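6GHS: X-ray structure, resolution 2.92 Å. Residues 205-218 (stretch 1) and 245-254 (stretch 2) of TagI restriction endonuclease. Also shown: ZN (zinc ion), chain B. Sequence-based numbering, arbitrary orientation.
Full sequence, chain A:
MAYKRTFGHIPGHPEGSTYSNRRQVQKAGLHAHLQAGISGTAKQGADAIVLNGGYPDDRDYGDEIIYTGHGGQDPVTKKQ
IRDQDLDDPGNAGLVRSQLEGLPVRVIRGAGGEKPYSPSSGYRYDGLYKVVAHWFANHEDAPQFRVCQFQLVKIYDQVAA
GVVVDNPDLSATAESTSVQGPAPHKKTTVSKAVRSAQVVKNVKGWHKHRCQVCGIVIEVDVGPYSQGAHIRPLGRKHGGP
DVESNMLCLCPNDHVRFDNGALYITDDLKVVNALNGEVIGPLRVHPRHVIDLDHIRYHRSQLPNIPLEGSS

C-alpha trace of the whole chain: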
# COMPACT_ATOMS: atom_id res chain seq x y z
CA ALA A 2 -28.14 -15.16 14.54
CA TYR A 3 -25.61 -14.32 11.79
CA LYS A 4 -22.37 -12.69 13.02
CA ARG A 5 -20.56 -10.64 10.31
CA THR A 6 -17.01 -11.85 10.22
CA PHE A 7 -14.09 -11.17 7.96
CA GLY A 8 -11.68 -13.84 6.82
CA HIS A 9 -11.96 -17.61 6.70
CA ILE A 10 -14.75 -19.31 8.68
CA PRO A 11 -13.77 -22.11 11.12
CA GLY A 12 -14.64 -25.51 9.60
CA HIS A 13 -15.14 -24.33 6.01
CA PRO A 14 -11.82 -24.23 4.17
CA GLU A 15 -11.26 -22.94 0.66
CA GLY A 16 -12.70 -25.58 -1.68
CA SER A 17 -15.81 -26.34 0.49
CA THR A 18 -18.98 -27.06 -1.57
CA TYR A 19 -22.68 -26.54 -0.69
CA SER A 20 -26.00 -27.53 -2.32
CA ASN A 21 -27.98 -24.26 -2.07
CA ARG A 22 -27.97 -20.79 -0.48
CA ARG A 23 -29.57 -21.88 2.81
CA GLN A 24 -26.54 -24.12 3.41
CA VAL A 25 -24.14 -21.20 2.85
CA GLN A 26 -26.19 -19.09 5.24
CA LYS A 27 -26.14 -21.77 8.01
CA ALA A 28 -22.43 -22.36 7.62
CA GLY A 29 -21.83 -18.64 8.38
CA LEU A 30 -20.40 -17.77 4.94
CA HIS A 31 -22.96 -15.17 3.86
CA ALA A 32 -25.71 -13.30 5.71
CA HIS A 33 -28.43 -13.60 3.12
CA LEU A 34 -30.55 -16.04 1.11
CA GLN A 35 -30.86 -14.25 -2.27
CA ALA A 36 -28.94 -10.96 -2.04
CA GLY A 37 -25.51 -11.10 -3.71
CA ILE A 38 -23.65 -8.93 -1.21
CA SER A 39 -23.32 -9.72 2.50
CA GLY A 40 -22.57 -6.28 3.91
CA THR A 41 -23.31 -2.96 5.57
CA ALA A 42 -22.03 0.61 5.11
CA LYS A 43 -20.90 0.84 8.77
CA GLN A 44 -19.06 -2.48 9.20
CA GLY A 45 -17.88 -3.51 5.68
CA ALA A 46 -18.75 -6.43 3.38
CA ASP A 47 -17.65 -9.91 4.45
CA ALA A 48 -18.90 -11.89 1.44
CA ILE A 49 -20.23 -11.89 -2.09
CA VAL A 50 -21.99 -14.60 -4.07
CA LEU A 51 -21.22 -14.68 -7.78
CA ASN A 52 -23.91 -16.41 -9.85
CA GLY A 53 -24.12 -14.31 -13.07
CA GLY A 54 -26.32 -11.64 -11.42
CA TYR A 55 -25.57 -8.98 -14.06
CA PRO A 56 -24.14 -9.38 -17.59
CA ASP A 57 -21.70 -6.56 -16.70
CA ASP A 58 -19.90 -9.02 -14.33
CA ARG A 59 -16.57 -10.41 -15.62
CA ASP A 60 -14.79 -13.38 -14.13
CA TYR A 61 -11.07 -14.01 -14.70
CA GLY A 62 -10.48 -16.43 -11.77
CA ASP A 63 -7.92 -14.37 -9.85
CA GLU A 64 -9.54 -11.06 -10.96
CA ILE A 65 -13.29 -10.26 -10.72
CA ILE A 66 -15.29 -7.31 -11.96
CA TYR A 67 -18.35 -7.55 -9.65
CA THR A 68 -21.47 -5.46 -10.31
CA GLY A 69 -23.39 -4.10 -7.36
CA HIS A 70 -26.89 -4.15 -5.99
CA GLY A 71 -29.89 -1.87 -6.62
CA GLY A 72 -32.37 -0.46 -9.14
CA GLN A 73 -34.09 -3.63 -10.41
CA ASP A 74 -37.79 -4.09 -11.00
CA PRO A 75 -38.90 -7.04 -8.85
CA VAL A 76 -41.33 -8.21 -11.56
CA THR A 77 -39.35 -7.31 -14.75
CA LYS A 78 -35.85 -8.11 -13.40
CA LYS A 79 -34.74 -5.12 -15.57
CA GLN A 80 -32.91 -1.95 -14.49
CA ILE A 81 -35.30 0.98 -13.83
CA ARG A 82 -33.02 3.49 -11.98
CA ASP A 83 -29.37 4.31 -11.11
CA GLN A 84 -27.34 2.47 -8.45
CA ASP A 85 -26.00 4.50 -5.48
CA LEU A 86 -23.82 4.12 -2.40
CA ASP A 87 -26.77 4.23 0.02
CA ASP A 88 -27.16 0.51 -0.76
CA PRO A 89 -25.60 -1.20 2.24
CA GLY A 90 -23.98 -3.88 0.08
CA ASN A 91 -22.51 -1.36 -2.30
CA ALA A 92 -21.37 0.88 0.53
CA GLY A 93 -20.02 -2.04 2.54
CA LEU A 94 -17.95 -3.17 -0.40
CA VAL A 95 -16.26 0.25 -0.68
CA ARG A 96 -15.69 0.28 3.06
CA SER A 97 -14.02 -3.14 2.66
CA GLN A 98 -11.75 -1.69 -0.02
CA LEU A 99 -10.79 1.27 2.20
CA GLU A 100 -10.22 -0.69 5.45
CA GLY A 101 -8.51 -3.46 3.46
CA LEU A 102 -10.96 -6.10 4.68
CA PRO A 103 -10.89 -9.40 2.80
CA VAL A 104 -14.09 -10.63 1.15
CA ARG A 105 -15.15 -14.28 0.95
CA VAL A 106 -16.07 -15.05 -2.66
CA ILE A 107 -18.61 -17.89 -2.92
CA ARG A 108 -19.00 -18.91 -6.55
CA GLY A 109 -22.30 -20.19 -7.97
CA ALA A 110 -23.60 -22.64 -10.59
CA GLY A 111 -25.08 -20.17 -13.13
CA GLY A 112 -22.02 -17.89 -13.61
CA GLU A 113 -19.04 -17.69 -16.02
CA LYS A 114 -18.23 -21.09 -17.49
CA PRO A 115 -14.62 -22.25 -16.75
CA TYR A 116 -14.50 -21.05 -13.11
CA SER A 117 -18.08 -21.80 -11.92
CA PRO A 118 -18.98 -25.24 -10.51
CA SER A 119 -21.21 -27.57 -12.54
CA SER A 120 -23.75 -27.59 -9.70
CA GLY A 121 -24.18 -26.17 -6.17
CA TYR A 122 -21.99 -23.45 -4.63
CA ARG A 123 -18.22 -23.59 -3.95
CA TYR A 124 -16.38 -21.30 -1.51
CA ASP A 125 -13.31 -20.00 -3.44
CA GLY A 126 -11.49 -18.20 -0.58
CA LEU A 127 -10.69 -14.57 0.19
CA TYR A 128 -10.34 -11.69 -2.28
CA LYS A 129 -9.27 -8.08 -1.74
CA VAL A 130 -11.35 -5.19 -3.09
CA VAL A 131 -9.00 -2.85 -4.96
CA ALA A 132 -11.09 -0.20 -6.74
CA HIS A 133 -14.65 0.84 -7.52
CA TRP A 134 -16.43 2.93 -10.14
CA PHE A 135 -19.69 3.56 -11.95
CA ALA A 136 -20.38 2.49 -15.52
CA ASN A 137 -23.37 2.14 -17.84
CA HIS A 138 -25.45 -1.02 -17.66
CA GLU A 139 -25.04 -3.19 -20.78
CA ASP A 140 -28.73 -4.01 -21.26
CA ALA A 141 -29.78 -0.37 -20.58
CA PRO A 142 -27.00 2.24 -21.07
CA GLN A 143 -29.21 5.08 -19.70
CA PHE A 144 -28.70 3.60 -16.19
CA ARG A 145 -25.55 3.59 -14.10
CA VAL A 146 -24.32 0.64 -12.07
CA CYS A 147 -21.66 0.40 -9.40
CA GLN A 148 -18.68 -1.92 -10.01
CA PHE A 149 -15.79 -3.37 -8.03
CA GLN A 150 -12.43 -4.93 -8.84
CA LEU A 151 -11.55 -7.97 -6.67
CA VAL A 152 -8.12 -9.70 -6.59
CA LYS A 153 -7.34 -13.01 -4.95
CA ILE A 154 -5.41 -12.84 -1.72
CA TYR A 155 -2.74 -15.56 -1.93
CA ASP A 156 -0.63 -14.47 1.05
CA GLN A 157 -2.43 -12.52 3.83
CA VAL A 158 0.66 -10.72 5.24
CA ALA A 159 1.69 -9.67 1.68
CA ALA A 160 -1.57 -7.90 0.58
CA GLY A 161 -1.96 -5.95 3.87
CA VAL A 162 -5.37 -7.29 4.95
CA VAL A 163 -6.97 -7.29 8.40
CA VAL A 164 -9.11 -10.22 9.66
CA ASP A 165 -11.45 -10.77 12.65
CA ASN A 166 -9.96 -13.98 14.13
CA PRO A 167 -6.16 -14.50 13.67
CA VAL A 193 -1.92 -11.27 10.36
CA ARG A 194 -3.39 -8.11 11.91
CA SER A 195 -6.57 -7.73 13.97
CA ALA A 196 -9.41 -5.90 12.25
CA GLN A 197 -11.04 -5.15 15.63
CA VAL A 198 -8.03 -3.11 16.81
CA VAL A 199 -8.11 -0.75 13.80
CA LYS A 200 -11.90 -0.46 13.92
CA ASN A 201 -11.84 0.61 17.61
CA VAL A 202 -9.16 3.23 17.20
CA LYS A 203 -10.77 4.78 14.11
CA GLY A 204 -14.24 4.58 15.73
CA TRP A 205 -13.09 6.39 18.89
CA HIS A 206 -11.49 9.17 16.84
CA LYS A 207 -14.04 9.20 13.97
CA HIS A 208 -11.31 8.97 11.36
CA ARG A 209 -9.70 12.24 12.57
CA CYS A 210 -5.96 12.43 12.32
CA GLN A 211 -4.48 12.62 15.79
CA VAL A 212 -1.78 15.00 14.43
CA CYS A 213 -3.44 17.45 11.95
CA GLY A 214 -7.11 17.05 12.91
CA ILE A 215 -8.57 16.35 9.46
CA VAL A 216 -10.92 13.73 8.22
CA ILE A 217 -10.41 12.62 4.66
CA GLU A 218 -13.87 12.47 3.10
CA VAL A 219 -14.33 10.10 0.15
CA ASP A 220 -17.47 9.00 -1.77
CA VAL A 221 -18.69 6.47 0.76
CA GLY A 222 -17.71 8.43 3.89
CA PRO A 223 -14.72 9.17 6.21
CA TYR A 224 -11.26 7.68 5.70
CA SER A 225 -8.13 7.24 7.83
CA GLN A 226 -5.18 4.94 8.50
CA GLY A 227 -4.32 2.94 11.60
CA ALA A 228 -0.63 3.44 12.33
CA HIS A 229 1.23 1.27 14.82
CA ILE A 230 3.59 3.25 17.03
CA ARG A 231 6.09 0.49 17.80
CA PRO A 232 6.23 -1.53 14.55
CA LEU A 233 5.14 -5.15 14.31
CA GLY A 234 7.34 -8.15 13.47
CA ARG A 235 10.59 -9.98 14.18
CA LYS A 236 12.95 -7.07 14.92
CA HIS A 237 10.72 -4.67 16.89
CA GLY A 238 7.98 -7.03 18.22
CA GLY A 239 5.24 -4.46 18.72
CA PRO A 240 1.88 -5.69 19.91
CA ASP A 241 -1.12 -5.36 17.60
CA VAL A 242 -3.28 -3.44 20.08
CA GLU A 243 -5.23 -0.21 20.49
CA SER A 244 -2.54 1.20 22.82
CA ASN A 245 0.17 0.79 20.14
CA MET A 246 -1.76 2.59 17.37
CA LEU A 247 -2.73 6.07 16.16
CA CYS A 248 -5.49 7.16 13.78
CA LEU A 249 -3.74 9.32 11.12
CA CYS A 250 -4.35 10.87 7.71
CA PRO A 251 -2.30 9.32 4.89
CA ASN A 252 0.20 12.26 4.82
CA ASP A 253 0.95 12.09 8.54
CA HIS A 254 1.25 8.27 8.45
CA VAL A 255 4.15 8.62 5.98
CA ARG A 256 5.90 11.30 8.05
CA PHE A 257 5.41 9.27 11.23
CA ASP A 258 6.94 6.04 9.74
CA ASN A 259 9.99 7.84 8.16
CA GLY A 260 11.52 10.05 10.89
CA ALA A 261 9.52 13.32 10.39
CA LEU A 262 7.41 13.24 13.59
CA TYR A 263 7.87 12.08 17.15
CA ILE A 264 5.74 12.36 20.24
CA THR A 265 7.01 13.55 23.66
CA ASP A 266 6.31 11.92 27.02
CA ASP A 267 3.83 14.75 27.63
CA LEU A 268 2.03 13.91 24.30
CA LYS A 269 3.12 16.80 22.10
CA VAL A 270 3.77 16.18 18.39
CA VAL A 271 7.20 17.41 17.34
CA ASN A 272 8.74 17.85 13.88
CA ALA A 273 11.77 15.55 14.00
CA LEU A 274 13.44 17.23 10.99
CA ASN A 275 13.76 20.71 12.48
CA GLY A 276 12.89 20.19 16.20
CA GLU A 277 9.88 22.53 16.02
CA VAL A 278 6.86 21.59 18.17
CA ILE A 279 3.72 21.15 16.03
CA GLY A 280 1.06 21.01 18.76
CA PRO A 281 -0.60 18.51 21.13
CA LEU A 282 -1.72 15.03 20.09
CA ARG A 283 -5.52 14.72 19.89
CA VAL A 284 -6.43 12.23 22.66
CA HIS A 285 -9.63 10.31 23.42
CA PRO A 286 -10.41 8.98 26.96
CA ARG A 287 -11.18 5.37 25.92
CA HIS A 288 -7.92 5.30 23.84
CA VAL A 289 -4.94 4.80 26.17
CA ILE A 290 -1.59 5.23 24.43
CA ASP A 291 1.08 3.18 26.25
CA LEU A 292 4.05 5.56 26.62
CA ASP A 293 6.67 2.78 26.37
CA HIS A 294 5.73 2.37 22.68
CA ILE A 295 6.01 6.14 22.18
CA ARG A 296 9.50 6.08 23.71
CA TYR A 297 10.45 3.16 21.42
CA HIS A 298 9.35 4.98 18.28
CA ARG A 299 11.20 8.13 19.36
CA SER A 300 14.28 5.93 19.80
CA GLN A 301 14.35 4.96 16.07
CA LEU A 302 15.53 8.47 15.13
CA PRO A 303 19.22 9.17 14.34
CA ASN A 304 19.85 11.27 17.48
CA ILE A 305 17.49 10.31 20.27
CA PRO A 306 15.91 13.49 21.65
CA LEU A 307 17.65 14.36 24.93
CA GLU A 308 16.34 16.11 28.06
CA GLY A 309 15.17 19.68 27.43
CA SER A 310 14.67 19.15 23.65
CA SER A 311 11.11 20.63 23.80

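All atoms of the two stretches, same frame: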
# COMPACT_ATOMS: atom_id res chain seq x y z
N TRP A 205 -13.23 5.45 17.77
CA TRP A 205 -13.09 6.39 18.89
C TRP A 205 -12.74 7.80 18.45
O TRP A 205 -13.14 8.77 19.09
CB TRP A 205 -12.02 5.93 19.88
CG TRP A 205 -12.38 4.71 20.66
CD1 TRP A 205 -13.62 4.35 21.08
CD2 TRP A 205 -11.48 3.71 21.14
NE1 TRP A 205 -13.55 3.17 21.78
CE2 TRP A 205 -12.24 2.76 21.83
CE3 TRP A 205 -10.09 3.53 21.04
CZ2 TRP A 205 -11.67 1.63 22.43
CZ3 TRP A 205 -9.52 2.40 21.64
CH2 TRP A 205 -10.31 1.46 22.32
N HIS A 206 -11.97 7.89 17.37
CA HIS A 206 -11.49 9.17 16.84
C HIS A 206 -12.35 9.72 15.70
O HIS A 206 -12.26 10.90 15.38
CB HIS A 206 -10.02 9.04 16.39
CG HIS A 206 -9.06 8.97 17.54
ND1 HIS A 206 -8.67 10.08 18.25
CD2 HIS A 206 -8.42 7.92 18.10
CE1 HIS A 206 -7.82 9.72 19.20
NE2 HIS A 206 -7.65 8.42 19.13
N LYS A 207 -13.20 8.86 15.13
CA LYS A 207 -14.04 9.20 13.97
C LYS A 207 -13.21 9.61 12.78
O LYS A 207 -13.42 10.66 12.18
CB LYS A 207 -15.10 10.26 14.32
CG LYS A 207 -16.08 9.77 15.35
CD LYS A 207 -17.03 10.87 15.75
CE LYS A 207 -17.85 10.44 16.96
NZ LYS A 207 -18.41 11.63 17.63
N HIS A 208 -12.24 8.76 12.47
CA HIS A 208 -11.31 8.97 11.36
C HIS A 208 -10.59 10.34 11.33
O HIS A 208 -10.20 10.81 10.27
CB HIS A 208 -12.05 8.70 10.05
CG HIS A 208 -12.73 7.37 10.01
ND1 HIS A 208 -12.09 6.22 9.63
CD2 HIS A 208 -13.99 7.01 10.33
CE1 HIS A 208 -12.94 5.20 9.69
NE2 HIS A 208 -14.10 5.66 10.12
N ARG A 209 -10.41 10.97 12.49
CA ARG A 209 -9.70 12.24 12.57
C ARG A 209 -8.27 11.93 12.85
O ARG A 209 -7.97 11.14 13.75
CB ARG A 209 -10.20 13.14 13.68
CG ARG A 209 -11.51 13.83 13.36
CD ARG A 209 -12.02 14.64 14.55
NE ARG A 209 -11.46 15.99 14.56
CZ ARG A 209 -11.93 17.04 13.88
NH1 ARG A 209 -13.00 16.94 13.07
NH2 ARG A 209 -11.31 18.22 13.99
N CYS A 210 -7.38 12.56 12.09
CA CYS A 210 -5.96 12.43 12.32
C CYS A 210 -5.63 13.00 13.69
O CYS A 210 -6.00 14.13 14.02
CB CYS A 210 -5.17 13.18 11.27
SG CYS A 210 -3.40 12.92 11.45
N GLN A 211 -4.91 12.20 14.46
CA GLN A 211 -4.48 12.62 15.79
C GLN A 211 -3.42 13.74 15.74
O GLN A 211 -3.20 14.43 16.73
CB GLN A 211 -3.99 11.42 16.61
CG GLN A 211 -5.10 10.43 16.94
CD GLN A 211 -4.68 9.34 17.92
OE1 GLN A 211 -4.72 8.15 17.60
NE2 GLN A 211 -4.30 9.74 19.14
N VAL A 212 -2.80 13.95 14.58
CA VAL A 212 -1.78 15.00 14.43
C VAL A 212 -2.34 16.30 13.86
O VAL A 212 -2.17 17.35 14.49
CB VAL A 212 -0.62 14.51 13.56
CG1 VAL A 212 0.39 15.63 13.36
CG2 VAL A 212 0.02 13.27 14.18
N CYS A 213 -2.98 16.24 12.69
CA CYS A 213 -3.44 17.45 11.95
C CYS A 213 -4.95 17.72 12.04
O CYS A 213 -5.43 18.74 11.53
CB CYS A 213 -3.00 17.41 10.47
SG CYS A 213 -3.85 16.20 9.45
N GLY A 214 -5.70 16.82 12.66
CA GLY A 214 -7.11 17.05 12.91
C GLY A 214 -8.08 16.72 11.79
O GLY A 214 -9.28 16.63 12.06
N ILE A 215 -7.62 16.51 10.55
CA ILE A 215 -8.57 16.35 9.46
C ILE A 215 -9.11 14.96 9.33
O ILE A 215 -8.49 13.99 9.72
CB ILE A 215 -8.06 16.79 8.07
CG1 ILE A 215 -6.94 15.90 7.55
CG2 ILE A 215 -7.63 18.25 8.10
CD1 ILE A 215 -6.78 16.05 6.05
N VAL A 216 -10.30 14.93 8.73
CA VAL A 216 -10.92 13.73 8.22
C VAL A 216 -10.84 13.81 6.71
O VAL A 216 -11.19 14.82 6.12
CB VAL A 216 -12.41 13.68 8.60
CG1 VAL A 216 -12.98 12.31 8.26
CG2 VAL A 216 -12.61 13.99 10.07
N ILE A 217 -10.38 12.74 6.10
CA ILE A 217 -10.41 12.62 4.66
C ILE A 217 -11.81 12.11 4.34
O ILE A 217 -12.21 11.06 4.84
CB ILE A 217 -9.34 11.62 4.19
CG1 ILE A 217 -7.94 12.08 4.59
CG2 ILE A 217 -9.40 11.41 2.69
CD1 ILE A 217 -7.46 13.33 3.89
N GLU A 218 -12.55 12.87 3.55
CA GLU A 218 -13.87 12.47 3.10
C GLU A 218 -13.75 11.92 1.69
O GLU A 218 -13.23 12.58 0.80
CB GLU A 218 -14.85 13.66 3.13
CG GLU A 218 -15.54 13.92 4.48
CD GLU A 218 -16.70 12.95 4.79
OE1 GLU A 218 -17.44 12.55 3.84
OE2 GLU A 218 -16.89 12.59 5.98
N ASN A 245 -1.00 0.65 20.99
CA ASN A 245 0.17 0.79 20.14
C ASN A 245 -0.26 1.23 18.73
O ASN A 245 0.25 0.72 17.73
CB ASN A 245 0.88 -0.57 20.11
CG ASN A 245 2.16 -0.55 19.32
OD1 ASN A 245 2.84 0.47 19.22
ND2 ASN A 245 2.50 -1.70 18.73
N MET A 246 -1.19 2.17 18.65
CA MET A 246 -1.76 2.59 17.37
C MET A 246 -2.30 4.00 17.43
O MET A 246 -2.86 4.40 18.45
CB MET A 246 -2.88 1.64 16.97
CG MET A 246 -3.53 2.02 15.65
SD MET A 246 -4.54 0.70 14.99
CE MET A 246 -3.30 -0.50 14.52
N LEU A 247 -2.15 4.74 16.33
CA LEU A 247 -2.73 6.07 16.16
C LEU A 247 -3.58 6.12 14.90
O LEU A 247 -3.21 5.56 13.88
CB LEU A 247 -1.64 7.13 16.00
CG LEU A 247 -0.56 7.24 17.08
CD1 LEU A 247 0.64 8.00 16.52
CD2 LEU A 247 -1.11 7.93 18.32
N CYS A 248 -4.72 6.80 14.98
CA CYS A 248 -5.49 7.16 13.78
C CYS A 248 -4.85 8.40 13.12
O CYS A 248 -4.75 9.45 13.75
CB CYS A 248 -6.94 7.45 14.17
SG CYS A 248 -8.00 8.00 12.83
N LEU A 249 -4.42 8.25 11.87
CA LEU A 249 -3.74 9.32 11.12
C LEU A 249 -4.23 9.46 9.69
O LEU A 249 -4.66 8.48 9.09
CB LEU A 249 -2.26 9.04 11.03
CG LEU A 249 -1.47 8.84 12.31
CD1 LEU A 249 -0.04 8.48 11.94
CD2 LEU A 249 -1.50 10.09 13.16
N CYS A 250 -4.09 10.66 9.12
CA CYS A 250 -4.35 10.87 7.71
C CYS A 250 -3.19 10.25 6.95
O CYS A 250 -2.12 10.05 7.54
CB CYS A 250 -4.47 12.36 7.36
SG CYS A 250 -3.00 13.29 7.78
N PRO A 251 -3.38 9.93 5.67
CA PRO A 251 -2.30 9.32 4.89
C PRO A 251 -0.97 10.07 4.87
O PRO A 251 0.06 9.42 4.94
CB PRO A 251 -2.87 9.25 3.49
CG PRO A 251 -4.32 9.05 3.74
CD PRO A 251 -4.67 9.83 4.97
N ASN A 252 -1.02 11.41 4.81
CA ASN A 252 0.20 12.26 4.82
C ASN A 252 0.97 12.11 6.13
O ASN A 252 2.17 11.86 6.11
CB ASN A 252 -0.11 13.76 4.58
CG ASN A 252 -0.50 14.07 3.14
OD1 ASN A 252 -0.69 13.18 2.33
ND2 ASN A 252 -0.64 15.35 2.83
N ASP A 253 0.27 12.23 7.26
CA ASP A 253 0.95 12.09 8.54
C ASP A 253 1.44 10.68 8.84
O ASP A 253 2.49 10.53 9.47
CB ASP A 253 0.10 12.64 9.70
CG ASP A 253 -0.03 14.16 9.66
OD1 ASP A 253 0.93 14.84 9.25
OD2 ASP A 253 -1.09 14.69 10.02
N HIS A 254 0.74 9.65 8.35
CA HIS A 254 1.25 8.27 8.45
C HIS A 254 2.68 8.17 7.88
O HIS A 254 3.58 7.65 8.53
CB HIS A 254 0.31 7.27 7.74
CG HIS A 254 0.55 5.83 8.09
ND1 HIS A 254 -0.33 4.83 7.75
CD2 HIS A 254 1.57 5.22 8.75
CE1 HIS A 254 0.13 3.67 8.18
NE2 HIS A 254 1.28 3.88 8.79
ZN ZN B . -2.92 14.49 9.67

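The two stretches meet around a zinc ion, to which both contribute ligands. Stretch 1 leaves a helix at H206 and makes a tight turn from C210 to C213 before reaching a strand at I217. Stretch 2 runs as a strand from M246 to L249, breaks at C250, and enters a helix at P251. The nearest pair of CA atoms across the stretches is C210 CA and L249 CA, 4.0 Å apart, so the turn rests against the end of the strand just where the chain bends into its helix.

Each stretch supplies two ligands. C210 SG lies 2.4 Å from ZN and C213 SG 2.0 Å from ZN; C250 SG lies 2.2 Å from ZN and D253 OD2 1.9 Å from ZN. Cysteine suits such a site because its sulfur is a soft, readily deprotonated donor on a short arm, and aspartate completes the set with a carboxylate oxygen. The spacing matters too: the turn brings C210 and C213 to the same metal, while the first turn of the helix does so for C250 and D253.

Backbone amides point at two of the sulfurs, C210 SG and C250 SG. C250 N donates across the interface to C210 SG at 3.3 Å, and V212 N donates to the same C210 SG, also at 3.3 Å, from within the turn. Within stretch 2, C250 is the N-cap of the helix, and D253 N gives the capping bond to C250 SG at 3.5 Å. Such bonds help to stabilize the negative charge of metal-bound thiolates. G214 closes the turn with G214 N bonded to C210 O at 3.0 Å; its phi of 84° and psi of -14° would jam a CB against the preceding carbonyl, which calls for glycine.

Beside the metal, Q211 and C248 form a two-point clasp. Q211 N donates to C248 O at 2.8 Å, and C248 N donates to Q211 OE1 at 2.9 Å. The glutamine side chain is long enough to reach the strand and take up the amide of C248, and Q211 OE1 comes within 3.2 Å of L247 CA. C210 CA also makes a CA-H...O contact with C248 O, at 3.5 Å.

C248 is the bump with the largest area covered by the other stretch. Its small side chain points toward stretch 1 and enters a hollow lined by H206, H208 and R209: C248 CB is 4.1 Å from H206 CB, and C248 SG is 3.7 Å from H208 CA. A compact residue suits a pocket so closely walled by backbone.

A few apolar contacts flank the metal site. V212 CG2 packs on L249 CD2 at 3.7 Å; although the CA-to-CB bond of L249 points away overall, the end of its side chain comes nearer. Farther along, I217 CG1 touches P251 CD at 4.0 Å, and I215 CG1 approaches C250 CB at 4.3 Å, so branched aliphatic chains pack against the start of the helix.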